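Local atomic coordinates of putative modulator of DNA gyrase (Bacteroides thetaiotaomicron, PDB entry 1VPB), a protein that is of uncertain function but probably acts as a metallopeptidase. Residues 245-250 with 368-373. Sequence-based numbering, arbitrary orientation.
Sequences GKYTMV and VEKGIL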
ATOM      1  N   GLY A 245     -29.272  -5.610 -19.240  1.00 34.06           N
ATOM      2  CA  GLY A 245     -30.605  -5.141 -18.885  1.00 36.19           C
ATOM      3  C   GLY A 245     -30.814  -5.114 -17.392  1.00 35.80           C
ATOM      4  O   GLY A 245     -29.860  -5.150 -16.631  1.00 35.35           O
ATOM      5  N   LYS A 246     -32.076  -5.053 -16.971  1.00 35.80           N
ATOM      6  CA  LYS A 246     -32.381  -5.050 -15.526  1.00 33.11           C
ATOM      7  C   LYS A 246     -32.411  -6.468 -15.015  1.00 31.03           C
ATOM      8  O   LYS A 246     -33.011  -7.329 -15.668  1.00 34.03           O
ATOM      9  CB  LYS A 246     -33.784  -4.503 -15.283  1.00 35.74           C
ATOM     10  CG  LYS A 246     -34.015  -3.066 -15.713  1.00 42.25           C
ATOM     11  CD  LYS A 246     -33.377  -2.118 -14.782  1.00 41.63           C
ATOM     12  CE  LYS A 246     -33.581  -0.686 -15.235  1.00 46.80           C
ATOM     13  NZ  LYS A 246     -33.136   0.209 -14.192  1.00 52.75           N
ATOM     14  N   TYR A 247     -31.869  -6.680 -13.823  1.00 34.36           N
ATOM     15  CA  TYR A 247     -31.988  -7.967 -13.138  1.00 34.39           C
ATOM     16  C   TYR A 247     -32.192  -7.699 -11.665  1.00 32.59           C
ATOM     17  O   TYR A 247     -31.752  -6.687 -11.153  1.00 32.59           O
ATOM     18  CB  TYR A 247     -30.692  -8.770 -13.255  1.00 35.83           C
ATOM     19  CG  TYR A 247     -30.345  -9.287 -14.643  1.00 31.18           C
ATOM     20  CD1 TYR A 247     -29.652  -8.492 -15.557  1.00 35.37           C
ATOM     21  CD2 TYR A 247     -30.658 -10.593 -15.012  1.00 36.46           C
ATOM     22  CE1 TYR A 247     -29.306  -8.991 -16.829  1.00 37.54           C
ATOM     23  CE2 TYR A 247     -30.316 -11.083 -16.256  1.00 35.59           C
ATOM     24  CZ  TYR A 247     -29.637 -10.286 -17.159  1.00 40.46           C
ATOM     25  OH  TYR A 247     -29.305 -10.793 -18.407  1.00 39.20           O
ATOM     26  N   THR A 248     -32.780  -8.658 -10.966  1.00 32.98           N
ATOM     27  CA  THR A 248     -32.684  -8.695  -9.506  1.00 31.89           C
ATOM     28  C   THR A 248     -31.232  -9.027  -9.125  1.00 33.55           C
ATOM     29  O   THR A 248     -30.682 -10.010  -9.629  1.00 36.20           O
ATOM     30  CB  THR A 248     -33.557  -9.795  -8.952  1.00 32.95           C
ATOM     31  OG1 THR A 248     -34.925  -9.588  -9.351  1.00 36.80           O
ATOM     32  CG2 THR A 248     -33.551  -9.798  -7.419  1.00 33.54           C
ATOM     33  N   MET A 249     -30.624  -8.232  -8.259  1.00 30.75           N
ATOM     34  CA  MET A 249     -29.259  -8.505  -7.824  1.00 31.30           C
ATOM     35  C   MET A 249     -29.245  -9.112  -6.428  1.00 32.45           C
ATOM     36  O   MET A 249     -29.765  -8.528  -5.488  1.00 33.09           O
ATOM     37  CB  MET A 249     -28.408  -7.233  -7.845  1.00 31.24           C
ATOM     38  CG  MET A 249     -26.973  -7.498  -7.426  1.00 33.28           C
ATOM     39  SD  MET A 249     -25.797  -6.165  -7.587  1.00 33.42           S
ATOM     40  CE  MET A 249     -26.501  -4.894  -6.581  1.00 38.68           C
ATOM     41  N   VAL A 250     -28.649 -10.302  -6.313  1.00 32.31           N
ATOM     42  CA  VAL A 250     -28.406 -10.914  -5.010  1.00 32.46           C
ATOM     43  C   VAL A 250     -26.891 -10.801  -4.713  1.00 32.80           C
ATOM     44  O   VAL A 250     -26.062 -11.039  -5.588  1.00 34.09           O
ATOM     45  CB  VAL A 250     -28.876 -12.389  -4.950  1.00 33.63           C
ATOM     46  CG1 VAL A 250     -28.691 -12.944  -3.529  1.00 35.91           C
ATOM     47  CG2 VAL A 250     -30.344 -12.499  -5.369  1.00 34.45           C
ATOM     48  N   VAL A 368     -35.964 -15.820  -6.374  1.00 40.30           N
ATOM     49  CA  VAL A 368     -35.706 -14.872  -7.468  1.00 41.13           C
ATOM     50  C   VAL A 368     -35.955 -15.496  -8.837  1.00 41.10           C
ATOM     51  O   VAL A 368     -35.383 -16.520  -9.181  1.00 41.80           O
ATOM     52  CB  VAL A 368     -34.271 -14.329  -7.393  1.00 39.66           C
ATOM     53  CG1 VAL A 368     -33.964 -13.463  -8.602  1.00 42.17           C
ATOM     54  CG2 VAL A 368     -34.078 -13.548  -6.083  1.00 40.18           C
ATOM     55  N   GLU A 369     -36.800 -14.846  -9.627  1.00 43.55           N
ATOM     56  CA  GLU A 369     -37.200 -15.367 -10.946  1.00 44.60           C
ATOM     57  C   GLU A 369     -36.157 -15.031 -12.017  1.00 41.99           C
ATOM     58  O   GLU A 369     -35.853 -15.862 -12.849  1.00 37.07           O
ATOM     59  CB  GLU A 369     -38.569 -14.794 -11.339  1.00 45.33           C
ATOM     60  CG  GLU A 369     -39.218 -15.405 -12.579  1.00 51.58           C
ATOM     61  CD  GLU A 369     -40.512 -14.687 -12.945  1.00 51.57           C
ATOM     62  OE1 GLU A 369     -40.810 -13.627 -12.344  1.00 64.71           O
ATOM     63  OE2 GLU A 369     -41.232 -15.175 -13.843  1.00 68.04           O
ATOM     64  N   LYS A 370     -35.632 -13.808 -12.014  1.00 39.75           N
ATOM     65  CA  LYS A 370     -34.595 -13.441 -12.977  1.00 39.96           C
ATOM     66  C   LYS A 370     -33.608 -12.524 -12.325  1.00 35.30           C
ATOM     67  O   LYS A 370     -33.917 -11.367 -12.022  1.00 35.18           O
ATOM     68  CB  LYS A 370     -35.187 -12.749 -14.194  1.00 40.45           C
ATOM     69  CG  LYS A 370     -34.169 -12.257 -15.227  1.00 42.53           C
ATOM     70  CD  LYS A 370     -34.876 -11.694 -16.482  1.00 44.60           C
ATOM     71  CE  LYS A 370     -33.898 -10.940 -17.377  1.00 52.24           C
ATOM     72  NZ  LYS A 370     -34.563 -10.351 -18.569  1.00 63.58           N
ATOM     73  N   GLY A 371     -32.415 -13.040 -12.065  1.00 33.99           N
ATOM     74  CA  GLY A 371     -31.467 -12.261 -11.324  1.00 32.15           C
ATOM     75  C   GLY A 371     -30.063 -12.679 -11.629  1.00 32.66           C
ATOM     76  O   GLY A 371     -29.829 -13.558 -12.459  1.00 33.80           O
ATOM     77  N   ILE A 372     -29.160 -12.018 -10.940  1.00 34.43           N
ATOM     78  CA  ILE A 372     -27.743 -12.353 -10.933  1.00 36.24           C
ATOM     79  C   ILE A 372     -27.291 -12.367  -9.496  1.00 35.24           C
ATOM     80  O   ILE A 372     -27.523 -11.420  -8.731  1.00 32.76           O
ATOM     81  CB  ILE A 372     -26.945 -11.309 -11.755  1.00 34.78           C
ATOM     82  CG1 ILE A 372     -27.329 -11.447 -13.226  1.00 37.44           C
ATOM     83  CG2 ILE A 372     -25.423 -11.464 -11.513  1.00 33.62           C
ATOM     84  CD1 ILE A 372     -26.639 -10.449 -14.163  1.00 41.50           C
ATOM     85  N   LEU A 373     -26.603 -13.441  -9.126  1.00 36.72           N
ATOM     86  CA  LEU A 373     -25.967 -13.525  -7.837  1.00 36.65           C
ATOM     87  C   LEU A 373     -24.553 -13.004  -8.033  1.00 35.18           C
ATOM     88  O   LEU A 373     -23.824 -13.506  -8.880  1.00 36.85           O
ATOM     89  CB  LEU A 373     -25.930 -14.977  -7.361  1.00 37.30           C
ATOM     90  CG  LEU A 373     -24.994 -15.194  -6.158  1.00 37.09           C
ATOM     91  CD1 LEU A 373     -25.442 -14.472  -4.899  1.00 36.00           C
ATOM     92  CD2 LEU A 373     -24.831 -16.692  -5.913  1.00 40.48           C
TER
HETATM   93  O   HOH W   1     -32.718  -8.402 -18.510  1.00 52.58           O
HETATM   94  O   HOH W   2     -36.609 -11.660 -10.309  1.00 39.09           O
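Strands 245-250 and 370-373 run parallel in register, Thr248 beside Gly371 and Val250 beside Leu373, with a twist of 54° between their short axes. Three backbone hydrogen bonds join them: Thr248 N donates to Lys370 O, Ile372 N reaches Thr248 O at 2.8 Å, nearly along the C=O axis, and Val250 N closes on Ile372 O. Gly371 has its CA only 2.9 Å from Thr248 O, where a side chain would clash.

Tyr247 is the side chain to follow. Its CB sits 4.1 Å from Gly371 CA. With chi1 at -69°, CG lies beside the backbone N and swings the ring against the second strand. Ile372 CD1 sits over the centre of one face, a CH-pi contact 3.8 Å from the ring centroid and 10° off the normal. CD2 meets Lys370 CG, CE2 lies 3.8 Å from Lys370 CE, and OH at the tip bonds to Gln243 O. An alanine here would remove the ring and hydroxyl, and would probably loosen the packing of Ile372 and of the extended Lys370 chain.

Thr248 and Val368 reach toward each other tip to tip, Thr248 CB lying 3.7 Å from Val368 CG1, and Val250 CG2 packs on Val368 CG2, near Ile398 of strand 388-399. Thr248 OG1 bonds Glu444 and accepts from a water that takes Lys370 N.

Inside the C-terminal domain's mixed sheet, then, backbone hydrogen bonds and apolar contacts do the joining, while the Lys370 ammonium is linked through a second water to Lys246 O, its cation-pi attraction to Tyr247 being weak at most.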